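Local coordinates for protein isomerase/lactonizing enzyme (Agrobacterium tumefaciens, PDB 1RVK) that is of uncertain function but belongs to the enolase superfamily, holds a magnesium ion and probably acts as an isomerase or lactonizing enzyme, at residues A[80-85]-A[99-104]; A[200-205]-A[324-329]. All blocks are in the same frame, centred on the assembly; numbering follows the deposited sequence.

Overall arrangement
From the N terminus the chain forms an antiparallel sheet and then the helices of the enolase-type N-terminal domain. Here contact 1 closes first, bringing helix 98-116 back beside helix 78-89 across a link of only 13 residues. The chain next enters the barrel domain, where contact 2 opens at strand 202-206 and closes, after 118 intervening residues, just ahead of strand 328-333, joining strand 202-206 to the loop that leads into the last barrel strand. The two loops run in series and neither nests in nor crosses the other. The centres of contacts 1 and 2 are about 30 Å apart, on opposite sides of the centre of the chain.

Contact 1: residues A[80-85]-A[99-104]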
loop_
_atom_site.group_PDB
_atom_site.type_symbol
_atom_site.label_atom_id
_atom_site.label_comp_id
_atom_site.label_asym_id
_atom_site.label_seq_id
_atom_site.Cartn_x
_atom_site.Cartn_y
_atom_site.Cartn_z
ATOM N N ARG A 80 15.093 11.261 -14.627
ATOM C CA ARG A 80 15.626 10.714 -15.871
ATOM C C ARG A 80 15.681 9.194 -15.823
ATOM O O ARG A 80 15.346 8.525 -16.798
ATOM C CB ARG A 80 17.030 11.263 -16.148
ATOM C CG ARG A 80 17.681 10.674 -17.404
ATOM C CD ARG A 80 18.937 11.442 -17.792
ATOM N NE ARG A 80 19.986 11.370 -16.777
ATOM C CZ ARG A 80 20.769 10.314 -16.575
ATOM N NH1 ARG A 80 20.627 9.223 -17.319
ATOM N NH2 ARG A 80 21.702 10.351 -15.633
ATOM N N LEU A 81 16.091 8.646 -14.684
ATOM C CA LEU A 81 16.189 7.198 -14.556
ATOM C C LEU A 81 14.816 6.526 -14.542
ATOM O O LEU A 81 14.638 5.459 -15.132
ATOM C CB LEU A 81 16.990 6.837 -13.299
ATOM C CG LEU A 81 18.430 7.369 -13.325
ATOM C CD1 LEU A 81 19.146 7.026 -12.026
ATOM C CD2 LEU A 81 19.170 6.769 -14.506
ATOM N N TRP A 82 13.843 7.155 -13.887
ATOM C CA TRP A 82 12.500 6.585 -13.841
ATOM C C TRP A 82 11.914 6.592 -15.245
ATOM O O TRP A 82 11.324 5.607 -15.687
ATOM C CB TRP A 82 11.587 7.396 -12.915
ATOM C CG TRP A 82 10.273 6.717 -12.655
ATOM C CD1 TRP A 82 10.002 5.795 -11.682
ATOM C CD2 TRP A 82 9.072 6.858 -13.420
ATOM N NE1 TRP A 82 8.704 5.350 -11.797
ATOM C CE2 TRP A 82 8.111 5.986 -12.856
ATOM C CE3 TRP A 82 8.712 7.634 -14.531
ATOM C CZ2 TRP A 82 6.814 5.867 -13.367
ATOM C CZ3 TRP A 82 7.419 7.514 -15.042
ATOM C CH2 TRP A 82 6.488 6.636 -14.457
ATOM N N GLN A 83 12.078 7.708 -15.949
ATOM C CA GLN A 83 11.549 7.813 -17.301
ATOM C C GLN A 83 12.223 6.812 -18.236
ATOM O O GLN A 83 11.578 6.286 -19.142
ATOM C CB GLN A 83 11.711 9.244 -17.834
ATOM C CG GLN A 83 10.922 10.305 -17.043
ATOM C CD GLN A 83 9.413 10.292 -17.305
ATOM O OE1 GLN A 83 8.656 11.039 -16.674
ATOM N NE2 GLN A 83 8.975 9.454 -18.235
ATOM N N ASP A 84 13.510 6.535 -18.020
ATOM C CA ASP A 84 14.205 5.562 -18.868
ATOM C C ASP A 84 13.602 4.171 -18.693
ATOM O O ASP A 84 13.422 3.439 -19.665
ATOM C CB ASP A 84 15.702 5.487 -18.546
ATOM C CG ASP A 84 16.498 6.635 -19.149
ATOM O OD1 ASP A 84 16.036 7.251 -20.136
ATOM O OD2 ASP A 84 17.605 6.908 -18.640
ATOM N N LEU A 85 13.306 3.804 -17.450
ATOM C CA LEU A 85 12.714 2.502 -17.151
ATOM C C LEU A 85 11.286 2.426 -17.693
ATOM O O LEU A 85 10.874 1.406 -18.246
ATOM C CB LEU A 85 12.687 2.271 -15.640
ATOM C CG LEU A 85 13.658 1.349 -14.890
ATOM C CD1 LEU A 85 14.724 0.780 -15.790
ATOM C CD2 LEU A 85 14.258 2.132 -13.739
ATOM N N ARG A 99 5.864 -2.783 -10.473
ATOM C CA ARG A 99 6.429 -3.240 -9.210
ATOM C C ARG A 99 7.952 -3.136 -9.239
ATOM O O ARG A 99 8.570 -2.761 -8.244
ATOM C CB ARG A 99 6.009 -4.685 -8.912
ATOM C CG ARG A 99 4.572 -4.831 -8.417
ATOM C CD ARG A 99 4.342 -4.041 -7.132
ATOM N NE ARG A 99 5.028 -4.615 -5.976
ATOM C CZ ARG A 99 4.616 -5.693 -5.315
ATOM N NH1 ARG A 99 5.309 -6.141 -4.275
ATOM N NH2 ARG A 99 3.508 -6.320 -5.683
ATOM N N THR A 100 8.565 -3.470 -10.372
ATOM C CA THR A 100 10.023 -3.371 -10.472
ATOM C C THR A 100 10.429 -1.895 -10.439
ATOM O O THR A 100 11.408 -1.522 -9.794
ATOM C CB THR A 100 10.554 -4.017 -11.774
ATOM O OG1 THR A 100 10.288 -5.423 -11.750
ATOM C CG2 THR A 100 12.057 -3.806 -11.904
ATOM N N LEU A 101 9.673 -1.053 -11.136
ATOM C CA LEU A 101 9.958 0.375 -11.148
ATOM C C LEU A 101 9.890 0.945 -9.731
ATOM O O LEU A 101 10.710 1.778 -9.344
ATOM C CB LEU A 101 8.942 1.110 -12.032
ATOM C CG LEU A 101 9.171 1.225 -13.543
ATOM C CD1 LEU A 101 10.205 2.297 -13.790
ATOM C CD2 LEU A 101 9.599 -0.107 -14.139
ATOM N N ALA A 102 8.908 0.490 -8.958
ATOM C CA ALA A 102 8.722 0.977 -7.595
ATOM C C ALA A 102 9.897 0.690 -6.670
ATOM O O ALA A 102 10.337 1.573 -5.931
ATOM C CB ALA A 102 7.446 0.389 -6.998
ATOM N N VAL A 103 10.406 -0.537 -6.707
ATOM C CA VAL A 103 11.516 -0.903 -5.832
ATOM C C VAL A 103 12.784 -0.143 -6.194
ATOM O O VAL A 103 13.520 0.304 -5.314
ATOM C CB VAL A 103 11.802 -2.417 -5.886
ATOM C CG1 VAL A 103 12.739 -2.806 -4.740
ATOM C CG2 VAL A 103 10.505 -3.190 -5.784
ATOM N N VAL A 104 13.039 0.007 -7.489
ATOM C CA VAL A 104 14.225 0.725 -7.938
ATOM C C VAL A 104 14.144 2.199 -7.539
ATOM O O VAL A 104 15.111 2.769 -7.032
ATOM C CB VAL A 104 14.390 0.625 -9.466
ATOM C CG1 VAL A 104 15.566 1.475 -9.918
ATOM C CG2 VAL A 104 14.607 -0.824 -9.871
#
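The indole nitrogen NE1 of Trp-82 gives its hydrogen to Gly-287 O, a carbonyl in the barrel domain, while the same end of the ring lies beneath Leu-101 of the neighbouring helix. That bond satisfies a buried polar atom and limits how far the indole can swing. Methyl CD1 of Leu-101 stands 3.9 Å from Trp-82 NE1 and 4.1 Å from Trp-82 CD1. It sits over the face of the five-membered ring, 4.2 Å from the centroid and 21° off the normal, a CH-pi contact displaced toward the rim; the position of this methyl, and so the fine geometry over the ring, is uncertain. With CG opposite the backbone nitrogen (chi1 -170°) the indole of Trp-82 is swung across toward Leu-101, which it meets at about a right angle.

Both segments belong to the helical part of the enolase-type N-terminal domain, which follows its three-stranded sheet. Helices 78-89 and 98-116 run nearly antiparallel here, at 163°, and the axes of the two segments approach to 10.7 Å. The CA atoms of Leu-85 and Leu-101 are 6.9 Å apart, the nearest pair in register. These two leucine side chains run antiparallel alongside each other, but the modelled approach of their carbons is too tight to be trusted in detail. Val-104 CG1, a turn further along the second helix, lies roughly 4.1 Å from Leu-85 CD2, an approximate contact because the Leu-85 end is modelled in a near-eclipsed shape. The Trp-82 side chain also touches Lys-263, His-264 and Trp-265 of helix 263-272 in the barrel domain. Helix 59-70 covers the leucine-valine patch, with Val-69 on Leu-85 and Leu-70 on Val-104.

Contact 2: residues A[200-205]-A[324-329]; sequences DIRLMI and NCRWYE
Arg-202, at the start of strand 202-206, reaches across the barrel to Arg-326 and Trp-327, which lie just ahead of strand 328-333. The two strands are the third and eighth of the modified (beta/alpha)7-beta barrel of the enolase superfamily, and the contact fills its interior toward their N-terminal ends; the magnesium ligand Asp-206 sits at the far end of strand 202-206. Extended from CG, the Arg-202 chain lays its aliphatic part beside the far end of the indole: Arg-202 CD is 3.5 Å from Trp-327 CZ2, and CB 3.8 Å from the same atom.

Beyond this the guanidinium groups of Arg-202 and Arg-326 stack face to face, centres 3.8 Å apart and planes at 20°, the Arg-326 chain bending at chi3 (-72°) to present its group. Arg-326 NH2 stands over the middle of the Arg-202 group, 3.4 Å from Arg-202 CZ. No hydrogen bond joins the two cations; the salt bridge from Arg-202 NH1 to Asp-229 probably eases their repulsion. Glu-307 accepts the backbone N-H groups of Arg-326 and Trp-327.

Two residues on, the buried Met-204 (selenomethionine), about 10 Å from the magnesium ion, turns the same way. Its chain bends at chi2 (97°) and again at chi3, bringing SE to 5.3 Å from the centroid of the Trp-327 five-membered ring, an oblique Met-aromatic contact. Methyl CE of Met-204 ends 3.8 Å from Trp-327 NE1.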
loop_
_atom_site.group_PDB
_atom_site.type_symbol
_atom_site.label_atom_id
_atom_site.label_comp_id
_atom_site.label_asym_id
_atom_site.label_seq_id
_atom_site.Cartn_x
_atom_site.Cartn_y
_atom_site.Cartn_z
ATOM N N ASP A 200 -18.887 7.980 15.897
ATOM C CA ASP A 200 -17.725 8.866 15.864
ATOM C C ASP A 200 -16.438 8.297 15.266
ATOM O O ASP A 200 -15.491 9.037 15.005
ATOM C CB ASP A 200 -17.456 9.399 17.270
ATOM C CG ASP A 200 -18.577 10.289 17.774
ATOM O OD1 ASP A 200 -18.597 10.601 18.983
ATOM O OD2 ASP A 200 -19.435 10.681 16.954
ATOM N N ILE A 201 -16.393 6.990 15.056
ATOM C CA ILE A 201 -15.219 6.364 14.461
ATOM C C ILE A 201 -15.462 6.327 12.952
ATOM O O ILE A 201 -16.547 5.967 12.511
ATOM C CB ILE A 201 -15.024 4.926 15.000
ATOM C CG1 ILE A 201 -14.747 4.974 16.506
ATOM C CG2 ILE A 201 -13.884 4.231 14.268
ATOM C CD1 ILE A 201 -13.480 5.732 16.887
ATOM N N ARG A 202 -14.466 6.719 12.162
ATOM C CA ARG A 202 -14.621 6.714 10.711
ATOM C C ARG A 202 -14.486 5.290 10.176
ATOM O O ARG A 202 -13.571 4.556 10.555
ATOM C CB ARG A 202 -13.595 7.655 10.066
ATOM C CG ARG A 202 -13.936 9.133 10.277
ATOM C CD ARG A 202 -12.824 10.062 9.806
ATOM N NE ARG A 202 -13.175 11.469 9.995
ATOM C CZ ARG A 202 -13.960 12.161 9.173
ATOM N NH1 ARG A 202 -14.477 11.580 8.099
ATOM N NH2 ARG A 202 -14.227 13.436 9.425
ATOM N N LEU A 203 -15.411 4.905 9.300
ATOM C CA LEU A 203 -15.431 3.553 8.747
ATOM C C LEU A 203 -15.419 3.505 7.233
ATOM O O LEU A 203 -16.045 4.329 6.564
ATOM C CB LEU A 203 -16.669 2.804 9.248
ATOM C CG LEU A 203 -16.787 2.620 10.761
ATOM C CD1 LEU A 203 -18.089 1.893 11.103
ATOM C CD2 LEU A 203 -15.594 1.829 11.255
HETATM N N MSE A 204 -14.712 2.515 6.695
HETATM C CA MSE A 204 -14.629 2.339 5.259
HETATM C C MSE A 204 -14.651 0.867 4.893
HETATM O O MSE A 204 -14.390 0.002 5.733
HETATM C CB MSE A 204 -13.379 3.029 4.726
HETATM C CG MSE A 204 -13.445 4.532 4.960
HETATM SE SE MSE A 204 -12.487 5.050 6.537
HETATM C CE MSE A 204 -10.886 4.888 5.538
ATOM N N ILE A 205 -14.980 0.582 3.638
ATOM C CA ILE A 205 -15.067 -0.795 3.177
ATOM C C ILE A 205 -14.412 -0.994 1.822
ATOM O O ILE A 205 -14.620 -0.212 0.895
ATOM C CB ILE A 205 -16.554 -1.259 3.095
ATOM C CG1 ILE A 205 -16.652 -2.639 2.440
ATOM C CG2 ILE A 205 -17.377 -0.249 2.313
ATOM C CD1 ILE A 205 -16.165 -3.768 3.300
ATOM N N ASN A 324 -3.004 16.650 1.061
ATOM C CA ASN A 324 -4.282 16.094 0.628
ATOM C C ASN A 324 -4.459 14.586 0.701
ATOM O O ASN A 324 -4.790 13.935 -0.288
ATOM C CB ASN A 324 -4.617 16.586 -0.786
ATOM C CG ASN A 324 -3.613 16.132 -1.827
ATOM O OD1 ASN A 324 -3.995 15.742 -2.934
ATOM N ND2 ASN A 324 -2.327 16.194 -1.493
ATOM N N CYS A 325 -4.247 14.046 1.892
ATOM C CA CYS A 325 -4.396 12.620 2.156
ATOM C C CYS A 325 -4.795 12.543 3.623
ATOM O O CYS A 325 -4.054 12.992 4.492
ATOM C CB CYS A 325 -3.068 11.890 1.927
ATOM S SG CYS A 325 -3.126 10.129 2.293
ATOM N N ARG A 326 -5.967 11.986 3.900
ATOM C CA ARG A 326 -6.442 11.907 5.272
ATOM C C ARG A 326 -5.700 10.903 6.150
ATOM O O ARG A 326 -5.495 11.155 7.341
ATOM C CB ARG A 326 -7.945 11.591 5.283
ATOM C CG ARG A 326 -8.598 11.678 6.652
ATOM C CD ARG A 326 -10.060 11.223 6.602
ATOM N NE ARG A 326 -10.940 12.180 5.932
ATOM C CZ ARG A 326 -11.445 13.263 6.513
ATOM N NH1 ARG A 326 -12.237 14.080 5.831
ATOM N NH2 ARG A 326 -11.166 13.527 7.783
ATOM N N TRP A 327 -5.269 9.786 5.572
ATOM C CA TRP A 327 -4.611 8.754 6.371
ATOM C C TRP A 327 -3.390 8.054 5.812
ATOM O O TRP A 327 -3.033 8.180 4.644
ATOM C CB TRP A 327 -5.570 7.599 6.667
ATOM C CG TRP A 327 -6.999 7.907 6.911
ATOM C CD1 TRP A 327 -7.985 8.053 5.973
ATOM C CD2 TRP A 327 -7.641 7.954 8.182
ATOM N NE1 TRP A 327 -9.209 8.172 6.590
ATOM C CE2 TRP A 327 -9.025 8.116 7.948
ATOM C CE3 TRP A 327 -7.182 7.867 9.503
ATOM C CZ2 TRP A 327 -9.956 8.192 8.990
ATOM C CZ3 TRP A 327 -8.105 7.942 10.537
ATOM C CH2 TRP A 327 -9.477 8.103 10.274
ATOM N N TYR A 328 -2.794 7.266 6.702
ATOM C CA TYR A 328 -1.696 6.372 6.379
ATOM C C TYR A 328 -2.425 5.054 6.633
ATOM O O TYR A 328 -3.147 4.927 7.628
ATOM C CB TYR A 328 -0.528 6.503 7.356
ATOM C CG TYR A 328 0.384 5.290 7.362
ATOM C CD1 TYR A 328 0.396 4.408 8.444
ATOM C CD2 TYR A 328 1.245 5.029 6.293
ATOM C CE1 TYR A 328 1.244 3.303 8.467
ATOM C CE2 TYR A 328 2.101 3.922 6.303
ATOM C CZ TYR A 328 2.096 3.066 7.399
ATOM O OH TYR A 328 2.956 1.993 7.444
ATOM N N GLU A 329 -2.274 4.097 5.727
ATOM C CA GLU A 329 -2.941 2.806 5.869
ATOM C C GLU A 329 -2.062 1.854 6.665
ATOM O O GLU A 329 -1.021 1.418 6.181
ATOM C CB GLU A 329 -3.240 2.219 4.485
ATOM C CG GLU A 329 -4.016 0.919 4.535
ATOM C CD GLU A 329 -4.516 0.476 3.176
ATOM O OE1 GLU A 329 -5.242 -0.537 3.133
ATOM O OE2 GLU A 329 -4.190 1.136 2.160
#